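Local structure of lipase (Rhizopus niveus, 1LGY) at residues A[171-176]-A[195-200]; A[177-182]-A[216-221]; A[201-206]-A[249-254]. The protein hydrolyses ester bonds of triacylglycerols and of their partial glycerides, with strong preference for positions 1 and 3. All coordinates share one frame; numbering follows the deposited sequence.

Contact 1. Residues A[171-176]-A[195-200]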
loop_
_atom_site.group_PDB
_atom_site.type_symbol
_atom_site.label_atom_id
_atom_site.label_comp_id
_atom_site.label_asym_id
_atom_site.label_seq_id
_atom_site.Cartn_x
_atom_site.Cartn_y
_atom_site.Cartn_z
ATOM N N SER A 171 4.322 -7.322 -7.437
ATOM C CA SER A 171 4.879 -6.952 -6.155
ATOM C C SER A 171 3.960 -5.976 -5.413
ATOM O O SER A 171 3.235 -5.266 -6.089
ATOM C CB SER A 171 6.199 -6.337 -6.425
ATOM O OG SER A 171 7.078 -7.190 -5.743
ATOM N N ILE A 172 3.917 -5.840 -4.085
ATOM C CA ILE A 172 3.002 -4.935 -3.384
ATOM C C ILE A 172 3.824 -4.261 -2.315
ATOM O O ILE A 172 4.498 -4.985 -1.597
ATOM C CB ILE A 172 1.838 -5.610 -2.589
ATOM C CG1 ILE A 172 0.908 -6.389 -3.447
ATOM C CG2 ILE A 172 0.953 -4.506 -2.000
ATOM C CD1 ILE A 172 0.053 -7.334 -2.613
ATOM N N PHE A 173 3.746 -2.926 -2.136
ATOM C CA PHE A 173 4.490 -2.228 -1.091
ATOM C C PHE A 173 3.617 -1.266 -0.336
ATOM O O PHE A 173 2.936 -0.517 -1.024
ATOM C CB PHE A 173 5.606 -1.422 -1.680
ATOM C CG PHE A 173 6.829 -2.245 -2.010
ATOM C CD1 PHE A 173 6.892 -2.979 -3.197
ATOM C CD2 PHE A 173 7.925 -2.210 -1.160
ATOM C CE1 PHE A 173 8.066 -3.671 -3.529
ATOM C CE2 PHE A 173 9.086 -2.905 -1.500
ATOM C CZ PHE A 173 9.157 -3.629 -2.677
ATOM N N THR A 174 3.516 -1.213 0.989
ATOM C CA THR A 174 2.746 -0.125 1.576
ATOM C C THR A 174 3.489 0.562 2.707
ATOM O O THR A 174 4.299 -0.046 3.382
ATOM C CB THR A 174 1.344 -0.614 2.136
ATOM O OG1 THR A 174 1.588 -1.380 3.309
ATOM C CG2 THR A 174 0.561 -1.493 1.185
ATOM N N VAL A 175 3.318 1.849 2.932
ATOM C CA VAL A 175 3.851 2.476 4.139
ATOM C C VAL A 175 2.627 2.949 4.947
ATOM O O VAL A 175 1.718 3.428 4.325
ATOM C CB VAL A 175 4.783 3.715 3.851
ATOM C CG1 VAL A 175 6.080 3.262 3.246
ATOM C CG2 VAL A 175 4.148 4.679 2.886
ATOM N N GLY A 176 2.479 2.803 6.274
ATOM C CA GLY A 176 1.318 3.318 7.021
ATOM C C GLY A 176 0.023 2.516 6.870
ATOM O O GLY A 176 -1.018 2.919 7.372
ATOM N N PRO A 195 5.158 -10.981 -3.085
ATOM C CA PRO A 195 5.863 -10.208 -2.064
ATOM C C PRO A 195 5.112 -8.980 -1.617
ATOM O O PRO A 195 4.676 -8.140 -2.392
ATOM C CB PRO A 195 7.176 -9.907 -2.664
ATOM C CG PRO A 195 6.970 -10.146 -4.116
ATOM C CD PRO A 195 6.038 -11.332 -4.173
ATOM N N PHE A 196 4.894 -8.940 -0.320
ATOM C CA PHE A 196 4.224 -7.836 0.328
ATOM C C PHE A 196 5.140 -7.340 1.434
ATOM O O PHE A 196 5.505 -8.086 2.338
ATOM C CB PHE A 196 2.921 -8.401 0.843
ATOM C CG PHE A 196 2.041 -7.411 1.571
ATOM C CD1 PHE A 196 1.995 -6.093 1.197
ATOM C CD2 PHE A 196 1.273 -7.855 2.637
ATOM C CE1 PHE A 196 1.169 -5.203 1.892
ATOM C CE2 PHE A 196 0.462 -6.991 3.326
ATOM C CZ PHE A 196 0.416 -5.672 2.952
ATOM N N GLN A 197 5.495 -6.072 1.372
ATOM C CA GLN A 197 6.374 -5.442 2.315
ATOM C C GLN A 197 5.624 -4.342 3.054
ATOM O O GLN A 197 5.391 -3.318 2.418
ATOM C CB GLN A 197 7.516 -4.832 1.568
ATOM C CG GLN A 197 8.442 -5.771 0.831
ATOM C CD GLN A 197 9.335 -6.557 1.767
ATOM O OE1 GLN A 197 9.761 -6.071 2.824
ATOM N NE2 GLN A 197 9.621 -7.801 1.367
ATOM N N ARG A 198 5.255 -4.467 4.356
ATOM C CA ARG A 198 4.586 -3.427 5.087
ATOM C C ARG A 198 5.577 -2.622 5.915
ATOM O O ARG A 198 6.040 -3.121 6.943
ATOM C CB ARG A 198 3.553 -3.946 6.087
ATOM C CG ARG A 198 2.625 -4.991 5.588
ATOM C CD ARG A 198 1.663 -5.427 6.641
ATOM N NE ARG A 198 2.288 -6.139 7.749
ATOM C CZ ARG A 198 2.426 -5.571 8.967
ATOM N NH1 ARG A 198 2.000 -4.316 9.185
ATOM N NH2 ARG A 198 2.919 -6.267 10.005
ATOM N N THR A 199 5.957 -1.408 5.510
ATOM C CA THR A 199 6.781 -0.564 6.357
ATOM C C THR A 199 5.857 0.192 7.296
ATOM O O THR A 199 4.752 0.565 6.902
ATOM C CB THR A 199 7.596 0.490 5.583
ATOM O OG1 THR A 199 8.557 -0.168 4.780
ATOM C CG2 THR A 199 8.377 1.412 6.529
ATOM N N VAL A 200 6.273 0.346 8.563
ATOM C CA VAL A 200 5.596 1.194 9.545
ATOM C C VAL A 200 6.697 1.960 10.281
ATOM O O VAL A 200 7.737 1.434 10.649
ATOM C CB VAL A 200 4.677 0.391 10.583
ATOM C CG1 VAL A 200 4.786 -1.085 10.333
ATOM C CG2 VAL A 200 4.990 0.746 12.043
HETATM O O HOH W 1 2.547 -0.602 5.820
#
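S171 meets P195 where two parallel strands of the central sheet begin to pair, its OG 3.4 Å from P195 CG. Strands 170-175 and 196-201, neighbours in the mixed sheet of this alpha/beta-hydrolase fold, are the two beta arms of a beta-alpha-beta unit whose helix is 183-192. At I172 the backbone pairing starts: its N donates to P195 O, and its O receives a weak bond from Q197 N, while F196 CA-H also points at that oxygen. The side chain of I172 goes to the face shared with T174, F196 and R198; CG2 lies 3.7 Å from F196 CD1, and L152 of helix 146-161 packs on both residues. F173 turns to the other face, the one toward helix 11-26. With CG anti to the carbonyl carbon (chi1 -80°), its ring runs alongside Q197, pointing the same way, and CE2 rests 3.7 Å from Q197 CG; beyond, the ring meets that of Y20. T174 repeats the pattern of I172, two residues on. Its N donates to Q197 O and its O accepts from T199 N in a 3.0 Å bond, while CG2 approaches the F196 ring at its edge, 3.8 Å from CE1. V175 CG1 stands 3.9 Å from T199 CB on the face of F173 and Q197, the two side chains side by side; T199 OG1 itself bonds to S223 OG on the next strand. G176 ends the pairing as its N donates to T199 O, and its positive phi (76°) turns the chain out of the strand beside catalytic D204 and H257. T199 O also accepts from a water, 2.7 Å away, which is hydrogen-bonded to T174 OG1 at 2.8 Å.

Contact 2. Residues A[177-182]-A[216-221]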
loop_
_atom_site.group_PDB
_atom_site.type_symbol
_atom_site.label_atom_id
_atom_site.label_comp_id
_atom_site.label_asym_id
_atom_site.label_seq_id
_atom_site.Cartn_x
_atom_site.Cartn_y
_atom_site.Cartn_z
ATOM N N GLY A 177 0.038 1.345 6.235
ATOM C CA GLY A 177 -1.166 0.591 5.958
ATOM C C GLY A 177 -1.933 0.095 7.177
ATOM O O GLY A 177 -1.352 -0.501 8.072
ATOM N N PRO A 178 -3.247 0.308 7.250
ATOM C CA PRO A 178 -4.146 -0.336 8.182
ATOM C C PRO A 178 -4.311 -1.800 7.913
ATOM O O PRO A 178 -4.059 -2.266 6.796
ATOM C CB PRO A 178 -5.460 0.389 8.026
ATOM C CG PRO A 178 -5.450 0.878 6.613
ATOM C CD PRO A 178 -3.990 1.320 6.495
ATOM N N ARG A 179 -4.785 -2.540 8.922
ATOM C CA ARG A 179 -5.160 -3.936 8.662
ATOM C C ARG A 179 -6.409 -3.960 7.790
ATOM O O ARG A 179 -7.226 -3.019 7.752
ATOM C CB ARG A 179 -5.480 -4.684 9.915
ATOM C CG ARG A 179 -4.313 -4.702 10.824
ATOM C CD ARG A 179 -4.702 -5.371 12.098
ATOM N NE ARG A 179 -3.531 -5.713 12.865
ATOM C CZ ARG A 179 -3.220 -5.060 13.969
ATOM N NH1 ARG A 179 -3.959 -4.041 14.426
ATOM N NH2 ARG A 179 -2.178 -5.459 14.678
ATOM N N VAL A 180 -6.520 -5.066 7.048
ATOM C CA VAL A 180 -7.567 -5.226 6.068
ATOM C C VAL A 180 -8.440 -6.444 6.315
ATOM O O VAL A 180 -9.617 -6.415 5.999
ATOM C CB VAL A 180 -6.901 -5.310 4.696
ATOM C CG1 VAL A 180 -7.968 -5.444 3.629
ATOM C CG2 VAL A 180 -6.148 -4.023 4.349
ATOM N N GLY A 181 -7.955 -7.534 6.871
ATOM C CA GLY A 181 -8.819 -8.705 6.916
ATOM C C GLY A 181 -8.581 -9.542 8.136
ATOM O O GLY A 181 -7.670 -9.282 8.891
ATOM N N ASN A 182 -9.433 -10.557 8.267
ATOM C CA ASN A 182 -9.423 -11.543 9.342
ATOM C C ASN A 182 -8.296 -12.580 9.192
ATOM O O ASN A 182 -7.587 -12.525 8.183
ATOM C CB ASN A 182 -10.808 -12.200 9.335
ATOM C CG ASN A 182 -10.976 -13.195 8.193
ATOM O OD1 ASN A 182 -11.546 -14.269 8.358
ATOM N ND2 ASN A 182 -10.471 -12.930 6.996
ATOM N N PHE A 216 -8.859 -8.652 13.390
ATOM C CA PHE A 216 -8.090 -8.312 12.189
ATOM C C PHE A 216 -6.647 -8.714 12.287
ATOM O O PHE A 216 -6.114 -8.624 13.395
ATOM C CB PHE A 216 -8.159 -6.821 11.960
ATOM C CG PHE A 216 -9.488 -6.353 11.387
ATOM C CD1 PHE A 216 -10.557 -6.044 12.226
ATOM C CD2 PHE A 216 -9.599 -6.131 10.021
ATOM C CE1 PHE A 216 -11.720 -5.497 11.683
ATOM C CE2 PHE A 216 -10.771 -5.580 9.490
ATOM C CZ PHE A 216 -11.827 -5.262 10.327
ATOM N N LEU A 217 -5.996 -9.143 11.188
ATOM C CA LEU A 217 -4.583 -9.563 11.219
ATOM C C LEU A 217 -3.858 -9.174 9.933
ATOM O O LEU A 217 -4.472 -9.191 8.876
ATOM C CB LEU A 217 -4.509 -11.057 11.412
ATOM C CG LEU A 217 -3.110 -11.696 11.550
ATOM C CD1 LEU A 217 -2.445 -11.419 12.912
ATOM C CD2 LEU A 217 -3.294 -13.157 11.344
ATOM N N HIS A 218 -2.597 -8.766 10.027
ATOM C CA HIS A 218 -1.807 -8.289 8.907
ATOM C C HIS A 218 -0.960 -9.412 8.309
ATOM O O HIS A 218 -0.273 -10.060 9.091
ATOM C CB HIS A 218 -0.764 -7.278 9.282
ATOM C CG HIS A 218 -1.044 -5.796 9.355
ATOM N ND1 HIS A 218 -1.455 -5.004 8.412
ATOM C CD2 HIS A 218 -0.757 -5.027 10.454
ATOM C CE1 HIS A 218 -1.419 -3.787 8.881
ATOM N NE2 HIS A 218 -0.992 -3.816 10.115
ATOM N N PRO A 219 -0.905 -9.685 6.992
ATOM C CA PRO A 219 0.060 -10.572 6.351
ATOM C C PRO A 219 1.277 -9.747 5.964
ATOM O O PRO A 219 1.340 -8.553 6.300
ATOM C CB PRO A 219 -0.714 -11.101 5.186
ATOM C CG PRO A 219 -1.369 -9.830 4.719
ATOM C CD PRO A 219 -1.935 -9.311 6.030
ATOM N N GLY A 220 2.223 -10.338 5.222
ATOM C CA GLY A 220 3.351 -9.554 4.693
ATOM C C GLY A 220 4.453 -9.280 5.677
ATOM O O GLY A 220 4.187 -9.403 6.876
ATOM N N VAL A 221 5.681 -8.904 5.232
ATOM C CA VAL A 221 6.757 -8.734 6.195
ATOM C C VAL A 221 7.014 -7.306 6.534
ATOM O O VAL A 221 7.166 -6.408 5.742
ATOM C CB VAL A 221 8.130 -9.473 5.767
ATOM C CG1 VAL A 221 7.967 -10.112 4.410
ATOM C CG2 VAL A 221 9.333 -8.554 5.904
HETATM O O HOH W 2 -5.109 -7.609 6.918
#
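R179 lays its aliphatic chain across the H218 imidazole in a CH-pi contact: CG sits 3.5 Å from the ring centroid and only 7° off the normal. The chain, extended from CG to NE, crosses the histidine at about a right angle and then passes F216, with CD 3.8 Å from F216 CB. At its tip, NE forms a salt bridge with E240, whose OE2 also accepts from H218 N, and NH1 donates to P210 O. One acidic group thus ties the arginine to the backbone of the segment it packs on. G177 O lies at the imidazole edge, 3.4 Å from CE1, and NE2 hydrogen-bonds to P207 O, which anchors the ring.

Backbone polar contacts lie at the other end. L217 N donates to G181 O in a nearly straight 2.8 Å bond (170°). A water continues the link, accepting from G181 N and donating to L217 O at 2.6 Å. Around this pair the packing is by the F216 ring, which turns its edge to the V180-G181 peptide, with CE2 3.8 Å from V180 O, and stacks on F97.

Neither segment is regular here. Residues 177-182 lead from strand 170-175 into helix 183-192, with V180 against helix 146-161, while 216-221, with L217 on A186 and P219 on V189 of helix 183-192, leads into strand 221-227.

Contact 3. Residues A[201-206]-A[249-254]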
loop_
_atom_site.group_PDB
_atom_site.type_symbol
_atom_site.label_atom_id
_atom_site.label_comp_id
_atom_site.label_asym_id
_atom_site.label_seq_id
_atom_site.Cartn_x
_atom_site.Cartn_y
_atom_site.Cartn_z
ATOM N N HIS A 201 6.409 3.251 10.486
ATOM C CA HIS A 201 7.334 4.185 11.065
ATOM C C HIS A 201 7.010 4.505 12.494
ATOM O O HIS A 201 6.005 5.126 12.854
ATOM C CB HIS A 201 7.304 5.423 10.202
ATOM C CG HIS A 201 7.991 6.639 10.740
ATOM N ND1 HIS A 201 9.277 6.912 10.746
ATOM C CD2 HIS A 201 7.322 7.674 11.323
ATOM C CE1 HIS A 201 9.399 8.083 11.315
ATOM N NE2 HIS A 201 8.216 8.528 11.659
ATOM N N LYS A 202 7.997 4.070 13.266
ATOM C CA LYS A 202 8.022 4.251 14.694
ATOM C C LYS A 202 6.642 3.950 15.322
ATOM O O LYS A 202 6.074 2.863 15.147
ATOM C CB LYS A 202 8.544 5.710 14.961
ATOM C CG LYS A 202 9.784 6.151 14.164
ATOM C CD LYS A 202 10.672 7.313 14.674
ATOM C CE LYS A 202 9.956 8.655 14.881
ATOM N NZ LYS A 202 10.865 9.802 14.975
ATOM N N ARG A 203 6.055 4.946 15.979
ATOM C CA ARG A 203 4.797 4.819 16.672
ATOM C C ARG A 203 3.520 5.103 15.877
ATOM O O ARG A 203 2.453 5.202 16.477
ATOM C CB ARG A 203 4.938 5.720 17.904
ATOM C CG ARG A 203 6.079 5.301 18.840
ATOM C CD ARG A 203 6.133 6.252 20.027
ATOM N NE ARG A 203 7.074 5.884 21.080
ATOM C CZ ARG A 203 7.008 4.719 21.756
ATOM N NH1 ARG A 203 6.074 3.814 21.486
ATOM N NH2 ARG A 203 7.813 4.449 22.796
ATOM N N ASP A 204 3.565 5.216 14.536
ATOM C CA ASP A 204 2.400 5.395 13.657
ATOM C C ASP A 204 1.269 4.475 14.106
ATOM O O ASP A 204 1.517 3.280 14.242
ATOM C CB ASP A 204 2.804 5.070 12.196
ATOM C CG ASP A 204 1.792 5.327 11.084
ATOM O OD1 ASP A 204 0.693 5.768 11.358
ATOM O OD2 ASP A 204 2.085 5.110 9.915
ATOM N N ILE A 205 0.102 5.087 14.398
ATOM C CA ILE A 205 -1.126 4.462 14.867
ATOM C C ILE A 205 -1.758 3.514 13.860
ATOM O O ILE A 205 -2.358 2.506 14.258
ATOM C CB ILE A 205 -2.394 5.351 15.109
ATOM C CG1 ILE A 205 -2.013 6.686 15.541
ATOM C CG2 ILE A 205 -3.319 4.693 16.161
ATOM C CD1 ILE A 205 -3.184 7.505 16.130
ATOM N N VAL A 206 -1.769 3.979 12.594
ATOM C CA VAL A 206 -2.610 3.362 11.582
ATOM C C VAL A 206 -2.335 1.900 11.292
ATOM O O VAL A 206 -3.347 1.206 11.164
ATOM C CB VAL A 206 -2.547 4.231 10.300
ATOM C CG1 VAL A 206 -3.562 3.742 9.259
ATOM C CG2 VAL A 206 -2.911 5.688 10.644
ATOM N N VAL A 249 2.805 -0.345 21.190
ATOM C CA VAL A 249 1.410 -0.101 21.566
ATOM C C VAL A 249 1.232 -0.131 23.085
ATOM O O VAL A 249 1.905 -0.974 23.689
ATOM C CB VAL A 249 0.618 -1.197 20.809
ATOM C CG1 VAL A 249 -0.782 -1.469 21.385
ATOM C CG2 VAL A 249 0.463 -0.695 19.373
ATOM N N PRO A 250 0.441 0.680 23.838
ATOM C CA PRO A 250 -0.425 1.764 23.389
ATOM C C PRO A 250 0.225 3.112 23.120
ATOM O O PRO A 250 -0.495 4.067 22.850
ATOM C CB PRO A 250 -1.478 1.858 24.469
ATOM C CG PRO A 250 -1.291 0.613 25.260
ATOM C CD PRO A 250 0.198 0.475 25.264
ATOM N N PHE A 251 1.567 3.212 23.156
ATOM C CA PHE A 251 2.296 4.476 22.992
ATOM C C PHE A 251 2.447 4.633 21.489
ATOM O O PHE A 251 3.464 4.303 20.856
ATOM C CB PHE A 251 3.684 4.400 23.680
ATOM C CG PHE A 251 3.690 3.529 24.939
ATOM C CD1 PHE A 251 2.678 3.654 25.911
ATOM C CD2 PHE A 251 4.678 2.539 25.067
ATOM C CE1 PHE A 251 2.659 2.775 26.990
ATOM C CE2 PHE A 251 4.644 1.665 26.161
ATOM C CZ PHE A 251 3.635 1.780 27.119
ATOM N N THR A 252 1.332 5.180 20.988
ATOM C CA THR A 252 1.043 5.290 19.570
ATOM C C THR A 252 0.737 6.757 19.243
ATOM O O THR A 252 0.317 7.518 20.125
ATOM C CB THR A 252 -0.100 4.242 19.411
ATOM O OG1 THR A 252 0.395 3.145 18.643
ATOM C CG2 THR A 252 -1.327 4.848 18.858
ATOM N N SER A 253 0.893 7.137 17.950
ATOM C CA SER A 253 0.869 8.525 17.510
ATOM C C SER A 253 0.440 8.742 16.081
ATOM O O SER A 253 0.923 8.052 15.201
ATOM C CB SER A 253 2.275 9.123 17.683
ATOM O OG SER A 253 2.357 10.416 17.104
ATOM N N ILE A 254 -0.413 9.704 15.765
ATOM C CA ILE A 254 -0.780 9.904 14.369
ATOM C C ILE A 254 0.273 10.692 13.643
ATOM O O ILE A 254 0.358 10.665 12.415
ATOM C CB ILE A 254 -2.163 10.624 14.262
ATOM C CG1 ILE A 254 -2.593 10.698 12.811
ATOM C CG2 ILE A 254 -2.097 12.000 14.902
ATOM C CD1 ILE A 254 -3.074 9.358 12.218
#
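R203 reaches along the edge of F251 to its carbonyl, at the centre of an inverse gamma turn: NH1 donates to F251 O in a bent 2.7 Å bond, in the carbonyl plane and on a lone pair, though the oxygen lies 33° out of the guanidinium plane. The arginine chain, extended from CG to NE, runs along this oxygen, and F251 CB comes under one face of the guanidinium. NH1 lies at the F251 ring edge, near its plane; the ring stands 76° from the guanidinium.

Two backbone bonds follow. R203 O accepts from S253 N at 2.9 Å, and S253 O accepts from I205 N at 3.2 Å; in both, the donor sits above the carbonyl plane. They bracket D204, whose CA-H also faces S253 O. I205 fits against 252-254: CG2 presses on T252 CG2 at 3.4 Å, tighter than usual, and CD1 lies 3.8 Å from I254 CB. V206 CG2 meets I254 CD1 at 4.0 Å. T252 OG1 is buried with no partner in the model.

D204 CB points away from 249-254, but with CG anti to the backbone N (chi1 -174°) the carboxylate swings back nearer that segment. OD1 accepts from V206 N in an Asx turn, while OD2 takes bonds from H257 ND1 and Y260 OH. A type II' turn from H201 to D204 leads off the strand end, and R203 N bonds to D256, a probable calcium ligand. This is the acid loop of an alpha/beta-hydrolase, carrying the aspartate of the S145-H257-D204 catalytic triad, joined to the chain just ahead of the histidine.

Overall arrangement
From the N terminus, contact 1 comes first, closing the loop from strand 170-175 through helix 183-192 to strand 196-201 at the middle of the sheet. Contact 2 starts directly after G176 and spans that helix and strand 196-201, so the two cross; they join where F196 O and R198 N pair with V221, adding strand 221-227 to the sheet. Contact 3 opens just after contact 1 closes, and crosses contact 2, since 216-221 lies within its span; it fastens the chain ahead of H257 to the loop after strand 196-201. All three converge at V206 CG1, which packs on G176 O and P178 CD beside the catalytic triad.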